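Local coordinates for probable ABC transporter phosphite binding protein PhnD1 (Prochlorococcus marinus str. MIT 9301, PDB 5LQ8) that binds inorganic phosphite strongly, and methylphosphonate and phosphate only very weakly, probably as the solute-binding component of the ABC transporter complex PhnD1C1E1, at residues A[9-14]-A[44-49]; A[64-69]-A[123-128]; A[80-85]-A[206-211]; A[130-135]-A[264-269]. All coordinates share one frame; numbering follows the deposited sequence.

Contacts 1, 2 and 3 meet round one bound methylphosphonate in the cleft of a two-lobed periplasmic binding protein, their centres 10 to 15 Å apart. Contacts 1 and 3 both reach the six-stranded mixed sheet, through strands 5-10, 79-83 and 207-210. Contact 2 sets helix 65-74, which follows strand 60-63 of that sheet, against the start of helix 127-139. Along the chain contact 1 closes before the others open, whereas contacts 2 and 3 interleave, so distant parts of the sequence build the cleft site together. Contact 4 lies away from the cleft ligand: it packs helix 127-139, further on, against helix 261-269 near a second methylphosphonate, its centre about 9 Å from that of contact 2.

Contact 1 (A[9-14]-A[44-49]); sequences GAIPDQ and INYIAA. With GB (methylphosphonic acid ester group), chain B.
Where strand 5-10 ends, the backbone of 9-14 passes alongside the start of helix 46-54, with the CA atoms of Ile11 and Tyr46 5.2 Å apart, and Pro12 centres an inverse gamma turn. The Tyr46 ring lies across this turn. Ile11 covers one face in a CH-pi contact, its CB 4.0 Å from the ring centroid and 5° off the normal. With CG1 placed between the backbone N and the carbonyl carbon (chi1 52°), Ile11 sends CD1 along the ring to within 3.4 Å of Tyr46 CE1, while CG2 reaches Ala49 CB at 4.0 Å. Pro12 sets CG on Asn45 CA at 3.6 Å, and its CD comes near Tyr46 CD2. Asn45 is the N-cap of the helix, its OD1 accepting from Ala48 N at 2.8 Å, nearly head-on to the carbonyl. At the far end Asp13 CB abuts Tyr46 OH. The Tyr46 hydroxyl donates a very short bond of 2.5 Å to O3 of the methylphosphonate. Apolar packing thus holds the ring face against Ile11, and from this largely apolar setting the hydroxyl donates to an oxygen that probably carries negative charge, which would strengthen the bond.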
loop_
_atom_site.group_PDB
_atom_site.type_symbol
_atom_site.label_atom_id
_atom_site.label_comp_id
_atom_site.label_asym_id
_atom_site.label_seq_id
_atom_site.Cartn_x
_atom_site.Cartn_y
_atom_site.Cartn_z
ATOM N N GLY A 9 -10.572 5.375 -6.175
ATOM C CA GLY A 9 -9.337 5.999 -5.691
ATOM C C GLY A 9 -8.350 4.935 -5.240
ATOM O O GLY A 9 -8.657 3.732 -5.187
ATOM N N ALA A 10 -7.145 5.383 -4.953
ATOM C CA ALA A 10 -6.064 4.524 -4.527
ATOM C C ALA A 10 -4.959 5.315 -3.841
ATOM O O ALA A 10 -4.621 6.461 -4.235
ATOM C CB ALA A 10 -5.511 3.763 -5.689
ATOM N N ILE A 11 -4.368 4.744 -2.808
ATOM C CA ILE A 11 -3.181 5.345 -2.237
ATOM C C ILE A 11 -2.085 5.387 -3.306
ATOM O O ILE A 11 -1.924 4.444 -4.077
ATOM C CB ILE A 11 -2.665 4.639 -0.969
ATOM C CG1 ILE A 11 -2.481 3.127 -1.184
ATOM C CG2 ILE A 11 -3.614 4.987 0.175
ATOM C CD1 ILE A 11 -1.460 2.596 -0.258
ATOM N N PRO A 12 -1.343 6.499 -3.370
ATOM C CA PRO A 12 -0.305 6.616 -4.411
ATOM C C PRO A 12 1.014 5.982 -3.957
ATOM O O PRO A 12 1.992 6.658 -3.600
ATOM C CB PRO A 12 -0.191 8.124 -4.595
ATOM C CG PRO A 12 -0.506 8.689 -3.267
ATOM C CD PRO A 12 -1.614 7.790 -2.712
ATOM N N ASP A 13 1.009 4.649 -3.955
ATOM C CA ASP A 13 2.114 3.855 -3.422
ATOM C C ASP A 13 3.233 3.542 -4.398
ATOM O O ASP A 13 4.276 2.970 -4.022
ATOM C CB ASP A 13 1.534 2.548 -2.841
ATOM C CG ASP A 13 1.017 1.560 -3.904
ATOM O OD1 ASP A 13 0.592 1.984 -4.985
ATOM O OD2 ASP A 13 1.003 0.350 -3.647
ATOM N N GLN A 14 2.960 3.887 -5.644
ATOM C CA GLN A 14 3.818 3.637 -6.790
ATOM C C GLN A 14 3.744 4.876 -7.679
ATOM O O GLN A 14 2.897 5.723 -7.484
ATOM C CB GLN A 14 3.349 2.382 -7.559
ATOM C CG GLN A 14 3.691 1.120 -6.811
ATOM C CD GLN A 14 3.142 -0.078 -7.533
ATOM O OE1 GLN A 14 1.998 -0.446 -7.325
ATOM N NE2 GLN A 14 3.945 -0.680 -8.348
ATOM N N ILE A 44 -2.883 13.266 -4.508
ATOM C CA ILE A 44 -1.447 13.627 -4.377
ATOM C C ILE A 44 -0.649 12.837 -3.336
ATOM O O ILE A 44 0.570 12.694 -3.451
ATOM C CB ILE A 44 -1.238 15.152 -4.126
ATOM C CG1 ILE A 44 -1.845 15.558 -2.791
ATOM C CG2 ILE A 44 -1.739 15.985 -5.311
ATOM C CD1 ILE A 44 -1.369 16.921 -2.344
ATOM N N ASN A 45 -1.326 12.330 -2.309
ATOM C CA ASN A 45 -0.616 11.613 -1.240
ATOM C C ASN A 45 -1.602 10.705 -0.467
ATOM O O ASN A 45 -2.780 10.645 -0.812
ATOM C CB ASN A 45 0.136 12.587 -0.314
ATOM C CG ASN A 45 -0.781 13.566 0.384
ATOM O OD1 ASN A 45 -1.912 13.257 0.735
ATOM N ND2 ASN A 45 -0.282 14.762 0.605
ATOM N N TYR A 46 -1.086 9.950 0.499
ATOM C CA TYR A 46 -1.933 8.986 1.224
ATOM C C TYR A 46 -3.021 9.658 2.030
ATOM O O TYR A 46 -4.146 9.178 2.058
ATOM C CB TYR A 46 -1.106 8.109 2.170
ATOM C CG TYR A 46 -0.319 6.969 1.607
ATOM C CD1 TYR A 46 -0.331 5.711 2.219
ATOM C CD2 TYR A 46 0.487 7.110 0.511
ATOM C CE1 TYR A 46 0.442 4.665 1.726
ATOM C CE2 TYR A 46 1.248 6.054 0.034
ATOM C CZ TYR A 46 1.241 4.830 0.661
ATOM O OH TYR A 46 2.001 3.709 0.266
ATOM N N ILE A 47 -2.678 10.791 2.658
ATOM C CA ILE A 47 -3.643 11.553 3.449
ATOM C C ILE A 47 -4.821 11.968 2.561
ATOM O O ILE A 47 -5.966 11.947 2.953
ATOM C CB ILE A 47 -3.008 12.822 4.088
ATOM C CG1 ILE A 47 -2.042 12.431 5.194
ATOM C CG2 ILE A 47 -4.071 13.710 4.712
ATOM C CD1 ILE A 47 -1.050 13.524 5.563
ATOM N N ALA A 48 -4.504 12.378 1.342
ATOM C CA ALA A 48 -5.525 12.778 0.399
ATOM C C ALA A 48 -6.507 11.667 0.014
ATOM O O ALA A 48 -7.660 11.955 -0.314
ATOM C CB ALA A 48 -4.898 13.385 -0.827
ATOM N N ALA A 49 -6.031 10.422 -0.023
ATOM C CA ALA A 49 -6.913 9.295 -0.244
ATOM C C ALA A 49 -7.881 9.117 0.936
ATOM O O ALA A 49 -9.089 8.920 0.738
ATOM C CB ALA A 49 -6.141 8.014 -0.455
HETATM P P1 GB B . 1.107 0.569 2.236
HETATM O O1 GB B . 0.304 1.145 3.399
HETATM O O2 GB B . 1.854 -0.719 2.646
HETATM C C1 GB B . -0.107 0.106 1.117
HETATM O O3 GB B . 2.032 1.614 1.608
#

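Contact 2 (A[64-69]-A[123-128]); sequences GGLSGV and SENSTS. With GB (methylphosphonic acid ester group), chain B.
Thr127, at the start of helix 127-139, meets Leu66 in the first turn of helix 65-74 beside the bound methylphosphonate. Thr127 CB stands 3.3 Å from ligand O1. From there OG1 lies beside the backbone N (chi1 -43°); it donates to ligand O1 at 2.8 Å and accepts from Leu66 N at 2.9 Å, in a nearly straight bond of 176°, with Asp205 as a weak further partner. Thr127 N also donates to O1, so that backbone and side chain of one residue grip a single oxygen. Water 1 adds another bond to O1; it accepts from Ser67 N and donates to Asn125 O, bridging the segments. Leu66 CD2 lies 3.7 Å from the same Asn125 O. Ser126 OG donates to ligand O3, and N and OG of Ser128 to O2. Thr127 N and Ser128 N, both in the first turn of helix 127-139, would probably favour an anion there: a helix N-terminus anion site in the cleft. A side chain at Gly64 would run into O1. Helix 65-74 follows strand 60-63; Tyr46 of helix 46-54 touches Ser123 and Ser126, His158 of helix 158-167 touches Ser126 and Ser128, and Ile263 of helix 261-269 touches Thr127.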
loop_
_atom_site.group_PDB
_atom_site.type_symbol
_atom_site.label_atom_id
_atom_site.label_comp_id
_atom_site.label_asym_id
_atom_site.label_seq_id
_atom_site.Cartn_x
_atom_site.Cartn_y
_atom_site.Cartn_z
ATOM N N GLY A 64 -3.943 0.962 1.805
ATOM C CA GLY A 64 -3.060 0.168 2.617
ATOM C C GLY A 64 -3.707 -0.170 3.934
ATOM O O GLY A 64 -4.803 0.252 4.225
ATOM N N GLY A 65 -3.031 -0.998 4.713
ATOM C CA GLY A 65 -3.565 -1.356 6.022
ATOM C C GLY A 65 -3.865 -0.160 6.903
ATOM O O GLY A 65 -4.994 0.004 7.375
ATOM N N LEU A 66 -2.846 0.647 7.149
ATOM C CA LEU A 66 -2.944 1.817 8.012
ATOM C C LEU A 66 -3.928 2.839 7.471
ATOM O O LEU A 66 -4.809 3.358 8.182
ATOM C CB LEU A 66 -1.579 2.463 8.290
ATOM C CG LEU A 66 -1.606 3.740 9.158
ATOM C CD1 LEU A 66 -2.260 3.571 10.526
ATOM C CD2 LEU A 66 -0.188 4.252 9.319
ATOM N N SER A 67 -3.767 3.181 6.206
ATOM C CA SER A 67 -4.627 4.222 5.648
ATOM C C SER A 67 -6.106 3.761 5.558
ATOM O O SER A 67 -7.000 4.537 5.703
ATOM C CB SER A 67 -4.116 4.669 4.283
ATOM O OG SER A 67 -3.825 3.555 3.432
ATOM N N GLY A 68 -6.336 2.484 5.310
ATOM C CA GLY A 68 -7.651 1.916 5.314
ATOM C C GLY A 68 -8.300 1.976 6.684
ATOM O O GLY A 68 -9.477 2.310 6.806
ATOM N N VAL A 69 -7.501 1.664 7.694
ATOM C CA VAL A 69 -7.966 1.815 9.101
ATOM C C VAL A 69 -8.329 3.257 9.410
ATOM O O VAL A 69 -9.408 3.529 9.995
ATOM C CB VAL A 69 -6.948 1.258 10.100
ATOM C CG1 VAL A 69 -7.284 1.739 11.520
ATOM C CG2 VAL A 69 -6.915 -0.288 10.019
ATOM N N SER A 123 5.732 6.724 2.548
ATOM C CA SER A 123 4.769 7.632 3.099
ATOM C C SER A 123 4.766 7.550 4.616
ATOM O O SER A 123 4.852 6.461 5.195
ATOM C CB SER A 123 3.368 7.392 2.536
ATOM O OG SER A 123 2.408 8.189 3.234
ATOM N N GLU A 124 4.598 8.722 5.234
ATOM C CA GLU A 124 4.326 8.783 6.670
ATOM C C GLU A 124 3.192 7.835 7.105
ATOM O O GLU A 124 3.227 7.326 8.210
ATOM C CB GLU A 124 3.935 10.218 7.133
ATOM C CG GLU A 124 5.018 11.280 7.079
ATOM C CD GLU A 124 5.101 12.015 5.732
ATOM O OE1 GLU A 124 4.501 11.512 4.736
ATOM O OE2 GLU A 124 5.773 13.090 5.646
ATOM N N ASN A 125 2.220 7.597 6.224
ATOM C CA ASN A 125 1.049 6.758 6.472
ATOM C C ASN A 125 1.064 5.385 5.817
ATOM O O ASN A 125 0.039 4.748 5.701
ATOM C CB ASN A 125 -0.246 7.519 6.105
ATOM C CG ASN A 125 -0.432 8.695 7.014
ATOM O OD1 ASN A 125 -0.469 8.533 8.218
ATOM N ND2 ASN A 125 -0.432 9.878 6.453
ATOM N N SER A 126 2.234 4.968 5.390
ATOM C CA SER A 126 2.437 3.630 4.757
ATOM C C SER A 126 2.584 2.563 5.798
ATOM O O SER A 126 3.259 2.744 6.793
ATOM C CB SER A 126 3.683 3.640 3.875
ATOM O OG SER A 126 3.913 2.339 3.347
ATOM N N THR A 127 1.921 1.436 5.542
ATOM C CA THR A 127 2.008 0.252 6.389
ATOM C C THR A 127 3.371 -0.456 6.199
ATOM O O THR A 127 4.149 -0.655 7.130
ATOM C CB THR A 127 0.887 -0.735 6.028
ATOM O OG1 THR A 127 -0.345 -0.040 5.841
ATOM C CG2 THR A 127 0.673 -1.774 7.129
ATOM N N SER A 128 3.630 -0.792 4.946
ATOM C CA SER A 128 4.831 -1.524 4.538
ATOM C C SER A 128 6.089 -0.681 4.389
ATOM O O SER A 128 7.190 -1.207 4.447
ATOM C CB SER A 128 4.588 -2.341 3.259
ATOM O OG SER A 128 4.402 -1.487 2.129
HETATM P P1 GB B . 1.107 0.569 2.236
HETATM O O1 GB B . 0.304 1.145 3.399
HETATM O O2 GB B . 1.854 -0.719 2.646
HETATM C C1 GB B . -0.107 0.106 1.117
HETATM O O3 GB B . 2.032 1.614 1.608
HETATM O O HOH W 1 -1.330 2.827 4.402
#

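Contact 3 (A[80-85]-A[206-211]); sequences VIAQRD and YHWVAQ. With GB (methylphosphonic acid ester group), chain B.
Ile81 and Trp208 join two antiparallel strands: Ile81 N donates to Trp208 O at 2.9 Å, and Trp208 N to Ala82 O at 2.8 Å. Around these bonds Ile81 CB meets Trp208 CB, and Ile81 CG1 reaches Ala210 CB at 3.8 Å. Val80 and His207 cross at about a right angle, CG1 near CD2. Further along, Arg84 and Tyr206 run side by side in the same direction. The guanidinium is turned 69° from the ring plane, and NH2 comes to 3.3 Å from Tyr206 CD2, while Arg84 CZ sits 5.0 Å from the centroid in an off-centre cation-pi contact. A bend at chi3 (-60°) brings the end of Arg84 up beside the ring. The methyl of the bound methylphosphonate is placed over a face of the same ring, though the modelled approach is too close to judge as a contact. A second shell fixes this pair: Asp13 OD2 is hydrogen-bonded to Tyr206 OH, and Arg84 is tied to Asp87 by a salt bridge and to Phe247 O. With a leucine in place of Tyr206, Asp13 OD2 is likely to lose its hydroxyl mate and Arg84 NH2 the ring beside it. The rings of His207 and Tyr260 stack, as do those of Trp208 and Phe26. Strand 207-210 lies between 60-63 and 79-83 in the mixed sheet of one lobe, and Tyr206, just ahead of that strand, places its ring at the ligand in the cleft, the binding site of periplasmic binding proteins.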
loop_
_atom_site.group_PDB
_atom_site.type_symbol
_atom_site.label_atom_id
_atom_site.label_comp_id
_atom_site.label_asym_id
_atom_site.label_seq_id
_atom_site.Cartn_x
_atom_site.Cartn_y
_atom_site.Cartn_z
ATOM N N VAL A 80 -15.313 -3.064 4.196
ATOM C CA VAL A 80 -14.165 -3.821 3.667
ATOM C C VAL A 80 -14.672 -4.804 2.624
ATOM O O VAL A 80 -15.548 -5.615 2.905
ATOM C CB VAL A 80 -13.308 -4.543 4.745
ATOM C CG1 VAL A 80 -12.116 -5.239 4.104
ATOM C CG2 VAL A 80 -12.869 -3.559 5.801
ATOM N N ILE A 81 -14.100 -4.720 1.430
ATOM C CA ILE A 81 -14.575 -5.471 0.255
ATOM C C ILE A 81 -13.712 -6.692 -0.072
ATOM O O ILE A 81 -14.217 -7.813 -0.180
ATOM C CB ILE A 81 -14.680 -4.515 -0.965
ATOM C CG1 ILE A 81 -15.763 -3.446 -0.730
ATOM C CG2 ILE A 81 -14.906 -5.232 -2.294
ATOM C CD1 ILE A 81 -17.183 -3.948 -0.856
ATOM N N ALA A 82 -12.419 -6.473 -0.255
ATOM C CA ALA A 82 -11.505 -7.523 -0.779
ATOM C C ALA A 82 -10.060 -7.144 -0.597
ATOM O O ALA A 82 -9.745 -5.984 -0.332
ATOM C CB ALA A 82 -11.755 -7.783 -2.261
ATOM N N GLN A 83 -9.206 -8.134 -0.769
ATOM C CA GLN A 83 -7.764 -8.043 -0.664
ATOM C C GLN A 83 -7.203 -9.064 -1.642
ATOM O O GLN A 83 -7.975 -9.743 -2.311
ATOM C CB GLN A 83 -7.303 -8.287 0.791
ATOM C CG GLN A 83 -7.487 -9.715 1.273
ATOM C CD GLN A 83 -7.277 -9.965 2.754
ATOM O OE1 GLN A 83 -8.097 -10.634 3.408
ATOM N NE2 GLN A 83 -6.203 -9.521 3.263
ATOM N N ARG A 84 -5.881 -9.157 -1.710
ATOM C CA ARG A 84 -5.182 -10.262 -2.406
ATOM C C ARG A 84 -4.731 -11.310 -1.400
ATOM O O ARG A 84 -4.648 -11.062 -0.216
ATOM C CB ARG A 84 -3.990 -9.735 -3.195
ATOM C CG ARG A 84 -4.367 -8.574 -4.133
ATOM C CD ARG A 84 -3.155 -7.775 -4.596
ATOM N NE ARG A 84 -2.451 -7.187 -3.457
ATOM C CZ ARG A 84 -1.339 -6.482 -3.551
ATOM N NH1 ARG A 84 -0.766 -6.265 -4.735
ATOM N NH2 ARG A 84 -0.786 -5.992 -2.473
ATOM N N ASP A 85 -4.374 -12.494 -1.877
ATOM C CA ASP A 85 -3.813 -13.529 -0.982
ATOM C C ASP A 85 -2.610 -13.028 -0.190
ATOM O O ASP A 85 -2.551 -13.188 1.031
ATOM C CB ASP A 85 -3.420 -14.774 -1.772
ATOM C CG ASP A 85 -4.612 -15.515 -2.276
ATOM O OD1 ASP A 85 -5.365 -16.068 -1.416
ATOM O OD2 ASP A 85 -4.816 -15.513 -3.523
ATOM N N TYR A 206 -2.897 -4.466 2.093
ATOM C CA TYR A 206 -3.808 -3.772 1.168
ATOM C C TYR A 206 -5.236 -4.319 1.219
ATOM O O TYR A 206 -5.462 -5.504 1.420
ATOM C CB TYR A 206 -3.333 -3.807 -0.262
ATOM C CG TYR A 206 -2.064 -3.045 -0.541
ATOM C CD1 TYR A 206 -2.114 -1.852 -1.247
ATOM C CD2 TYR A 206 -0.808 -3.548 -0.197
ATOM C CE1 TYR A 206 -0.950 -1.166 -1.532
ATOM C CE2 TYR A 206 0.357 -2.858 -0.489
ATOM C CZ TYR A 206 0.277 -1.668 -1.168
ATOM O OH TYR A 206 1.397 -0.930 -1.457
ATOM N N HIS A 207 -6.192 -3.427 1.013
ATOM C CA HIS A 207 -7.568 -3.780 0.853
ATOM C C HIS A 207 -8.400 -2.713 0.210
ATOM O O HIS A 207 -8.101 -1.523 0.311
ATOM C CB HIS A 207 -8.218 -4.190 2.157
ATOM C CG HIS A 207 -8.163 -3.169 3.233
ATOM N ND1 HIS A 207 -6.986 -2.779 3.838
ATOM C CD2 HIS A 207 -9.155 -2.499 3.863
ATOM C CE1 HIS A 207 -7.257 -1.893 4.783
ATOM N NE2 HIS A 207 -8.560 -1.706 4.820
ATOM N N TRP A 208 -9.452 -3.166 -0.459
ATOM C CA TRP A 208 -10.481 -2.311 -0.999
ATOM C C TRP A 208 -11.495 -1.975 0.052
ATOM O O TRP A 208 -11.953 -2.832 0.790
ATOM C CB TRP A 208 -11.230 -2.995 -2.159
ATOM C CG TRP A 208 -10.518 -3.155 -3.449
ATOM C CD1 TRP A 208 -9.983 -4.286 -3.943
ATOM C CD2 TRP A 208 -10.296 -2.140 -4.429
ATOM N NE1 TRP A 208 -9.452 -4.051 -5.178
ATOM C CE2 TRP A 208 -9.631 -2.729 -5.493
ATOM C CE3 TRP A 208 -10.584 -0.779 -4.486
ATOM C CZ2 TRP A 208 -9.265 -2.007 -6.618
ATOM C CZ3 TRP A 208 -10.223 -0.053 -5.647
ATOM C CH2 TRP A 208 -9.563 -0.669 -6.661
ATOM N N VAL A 209 -11.854 -0.705 0.089
ATOM C CA VAL A 209 -12.873 -0.176 0.977
ATOM C C VAL A 209 -13.915 0.586 0.160
ATOM O O VAL A 209 -13.581 1.445 -0.668
ATOM C CB VAL A 209 -12.271 0.768 2.015
ATOM C CG1 VAL A 209 -13.356 1.266 2.976
ATOM C CG2 VAL A 209 -11.102 0.139 2.770
ATOM N N ALA A 210 -15.188 0.322 0.440
ATOM C CA ALA A 210 -16.330 1.000 -0.232
ATOM C C ALA A 210 -17.126 1.813 0.763
ATOM O O ALA A 210 -17.203 1.463 1.941
ATOM C CB ALA A 210 -17.255 -0.001 -0.919
ATOM N N GLN A 211 -17.701 2.899 0.278
ATOM C CA GLN A 211 -18.623 3.719 1.055
ATOM C C GLN A 211 -19.785 2.821 1.427
ATOM O O GLN A 211 -20.123 1.868 0.701
ATOM C CB GLN A 211 -19.131 4.895 0.232
ATOM C CG GLN A 211 -18.109 5.988 -0.058
ATOM C CD GLN A 211 -17.654 6.793 1.146
ATOM O OE1 GLN A 211 -18.218 6.698 2.239
ATOM N NE2 GLN A 211 -16.626 7.608 0.945
HETATM P P1 GB B . 1.107 0.569 2.236
HETATM O O1 GB B . 0.304 1.145 3.399
HETATM O O2 GB B . 1.854 -0.719 2.646
HETATM C C1 GB B . -0.107 0.106 1.117
HETATM O O3 GB B . 2.032 1.614 1.608
#

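Contact 4 (A[130-135]-A[264-269]); sequences RLMPEY and EEIGRK. With GB (methylphosphonic acid ester group), chain C.
Tyr135 lays its ring across the side chain of Ile266, the two meeting at about a right angle. Ile266 CD1 stands over the middle of the face, 4.0 Å from the centroid and 3° off the normal, in a CH-pi contact, while CG2 touches Tyr135 CD1 at 3.7 Å. With CG1 beside its own backbone N (chi1 -65°), Ile266 spreads both branches toward helix 127-139. CG2 meets Leu131 CG obliquely at 3.9 Å, and CD1 also reaches Met132 SD at 3.7 Å; the Met132 chain, bent at chi2 and chi3, crosses Ile266 near a right angle. Leu131 CD1 settles against Gly267 CA at 3.8 Å, where the glycine presents bare backbone. The two helical segments cross at 69° with their axes 10.3 Å apart at closest. Helix 127-139, kinked at Pro133, whose nitrogen has no bond to the preceding turn, packs on the five-stranded sheet; helix 261-269 also packs on helix 65-74 through Glu264, so this C-terminal helix touches both lobes of the periplasmic binding protein fold. At the outer end, Lys269 crosses Tyr135 at about a right angle, its NZ lying obliquely beside CE1. Tyr135 OH donates to O3 of a second methylphosphonate at 2.6 Å, a partner lying in the ring plane, and Lys269 NZ gives O2 of the same group a very short bond of 2.5 Å. Replacing Tyr135 by a leucine would probably cost this methylphosphonate its hydroxyl donor and leave Ile266 CD1 without an aromatic face to rest on. Water 2 accepts from Lys269 NZ and donates to Tyr135 O, bridging the helices.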
loop_
_atom_site.group_PDB
_atom_site.type_symbol
_atom_site.label_atom_id
_atom_site.label_comp_id
_atom_site.label_asym_id
_atom_site.label_seq_id
_atom_site.Cartn_x
_atom_site.Cartn_y
_atom_site.Cartn_z
ATOM N N ARG A 130 6.447 2.395 6.321
ATOM C CA ARG A 130 6.664 3.195 7.542
ATOM C C ARG A 130 6.226 2.501 8.849
ATOM O O ARG A 130 7.046 2.335 9.732
ATOM C CB ARG A 130 5.994 4.548 7.421
ATOM C CG ARG A 130 6.384 5.538 8.523
ATOM C CD ARG A 130 5.515 5.413 9.792
ATOM N NE ARG A 130 6.078 6.233 10.876
ATOM C CZ ARG A 130 5.943 7.565 11.001
ATOM N NH1 ARG A 130 5.207 8.243 10.147
ATOM N NH2 ARG A 130 6.557 8.219 12.007
ATOM N N LEU A 131 4.975 2.113 8.936
ATOM C CA LEU A 131 4.446 1.700 10.225
ATOM C C LEU A 131 5.164 0.448 10.694
ATOM O O LEU A 131 5.684 0.391 11.837
ATOM C CB LEU A 131 2.935 1.431 10.138
ATOM C CG LEU A 131 2.312 1.063 11.490
ATOM C CD1 LEU A 131 2.201 2.285 12.414
ATOM C CD2 LEU A 131 0.939 0.455 11.311
ATOM N N MET A 132 5.106 -0.580 9.857
ATOM C CA MET A 132 5.691 -1.841 10.233
ATOM C C MET A 132 7.223 -1.739 10.341
ATOM O O MET A 132 7.772 -2.166 11.319
ATOM C CB MET A 132 5.182 -2.993 9.352
ATOM C CG MET A 132 3.686 -3.265 9.517
ATOM S SD MET A 132 3.096 -3.398 11.228
ATOM C CE MET A 132 3.953 -4.914 11.653
ATOM N N PRO A 133 7.906 -1.103 9.364
ATOM C CA PRO A 133 9.341 -0.865 9.556
ATOM C C PRO A 133 9.741 -0.184 10.857
ATOM O O PRO A 133 10.684 -0.646 11.544
ATOM C CB PRO A 133 9.709 -0.033 8.323
ATOM C CG PRO A 133 8.791 -0.602 7.269
ATOM C CD PRO A 133 7.481 -0.755 7.995
ATOM N N GLU A 134 9.001 0.860 11.223
ATOM C CA GLU A 134 9.282 1.598 12.491
ATOM C C GLU A 134 9.022 0.688 13.722
ATOM O O GLU A 134 9.801 0.685 14.679
ATOM C CB GLU A 134 8.515 2.898 12.563
ATOM C CG GLU A 134 8.880 3.698 13.815
ATOM C CD GLU A 134 8.430 5.145 13.873
ATOM O OE1 GLU A 134 7.631 5.573 13.045
ATOM O OE2 GLU A 134 8.876 5.829 14.815
ATOM N N TYR A 135 7.970 -0.114 13.638
ATOM C CA TYR A 135 7.614 -1.061 14.705
ATOM C C TYR A 135 8.757 -2.007 14.953
ATOM O O TYR A 135 9.163 -2.229 16.085
ATOM C CB TYR A 135 6.334 -1.826 14.366
ATOM C CG TYR A 135 5.954 -2.907 15.333
ATOM C CD1 TYR A 135 5.358 -2.566 16.560
ATOM C CD2 TYR A 135 6.090 -4.247 15.006
ATOM C CE1 TYR A 135 4.953 -3.558 17.429
ATOM C CE2 TYR A 135 5.686 -5.231 15.883
ATOM C CZ TYR A 135 5.106 -4.858 17.086
ATOM O OH TYR A 135 4.688 -5.807 17.973
ATOM N N GLU A 264 -4.176 -1.589 13.600
ATOM C CA GLU A 264 -4.776 -0.484 14.360
ATOM C C GLU A 264 -4.015 -0.323 15.652
ATOM O O GLU A 264 -3.658 0.779 16.013
ATOM C CB GLU A 264 -6.271 -0.678 14.619
ATOM C CG GLU A 264 -6.919 0.533 15.287
ATOM C CD GLU A 264 -8.412 0.516 15.328
ATOM O OE1 GLU A 264 -9.047 -0.490 14.917
ATOM O OE2 GLU A 264 -8.921 1.559 15.807
ATOM N N GLU A 265 -3.766 -1.422 16.338
ATOM C CA GLU A 265 -3.028 -1.349 17.657
ATOM C C GLU A 265 -1.588 -0.823 17.554
ATOM O O GLU A 265 -1.132 -0.026 18.349
ATOM C CB GLU A 265 -3.006 -2.743 18.292
ATOM C CG GLU A 265 -4.435 -3.137 18.718
ATOM C CD GLU A 265 -4.550 -4.581 19.158
ATOM O OE1 GLU A 265 -3.582 -5.339 18.968
ATOM O OE2 GLU A 265 -5.599 -4.945 19.722
ATOM N N ILE A 266 -0.884 -1.258 16.526
ATOM C CA ILE A 266 0.442 -0.722 16.240
ATOM C C ILE A 266 0.375 0.746 15.870
ATOM O O ILE A 266 1.152 1.536 16.359
ATOM C CB ILE A 266 1.157 -1.577 15.170
ATOM C CG1 ILE A 266 1.430 -3.004 15.732
ATOM C CG2 ILE A 266 2.490 -0.945 14.787
ATOM C CD1 ILE A 266 1.881 -3.980 14.671
ATOM N N GLY A 267 -0.585 1.101 15.039
ATOM C CA GLY A 267 -0.853 2.509 14.735
ATOM C C GLY A 267 -1.103 3.388 15.961
ATOM O O GLY A 267 -0.599 4.496 16.074
ATOM N N ARG A 268 -1.886 2.873 16.904
ATOM C CA ARG A 268 -2.065 3.640 18.162
ATOM C C ARG A 268 -0.765 3.812 18.940
ATOM O O ARG A 268 -0.471 4.892 19.443
ATOM C CB ARG A 268 -3.069 2.990 19.059
ATOM C CG ARG A 268 -4.464 3.007 18.525
ATOM C CD ARG A 268 -5.419 2.387 19.536
ATOM N NE ARG A 268 -6.689 2.160 18.892
ATOM C CZ ARG A 268 -7.636 1.394 19.415
ATOM N NH1 ARG A 268 -7.486 0.837 20.630
ATOM N NH2 ARG A 268 -8.745 1.191 18.726
ATOM N N LYS A 269 -0.014 2.727 19.065
ATOM C CA LYS A 269 1.233 2.745 19.825
ATOM C C LYS A 269 2.221 3.750 19.264
ATOM O O LYS A 269 2.923 4.443 20.002
ATOM C CB LYS A 269 1.859 1.366 19.899
ATOM C CG LYS A 269 2.955 1.332 20.961
ATOM C CD LYS A 269 3.524 -0.045 21.140
ATOM C CE LYS A 269 4.404 -0.443 19.979
ATOM N NZ LYS A 269 5.460 -1.399 20.416
HETATM P P1 GB C . 4.469 -5.038 21.592
HETATM O O1 GB C . 3.373 -4.810 22.588
HETATM O O2 GB C . 5.092 -3.744 21.105
HETATM C C1 GB C . 5.677 -5.980 22.587
HETATM O O3 GB C . 4.011 -5.889 20.434
HETATM O O HOH W 2 7.923 -1.613 18.714
#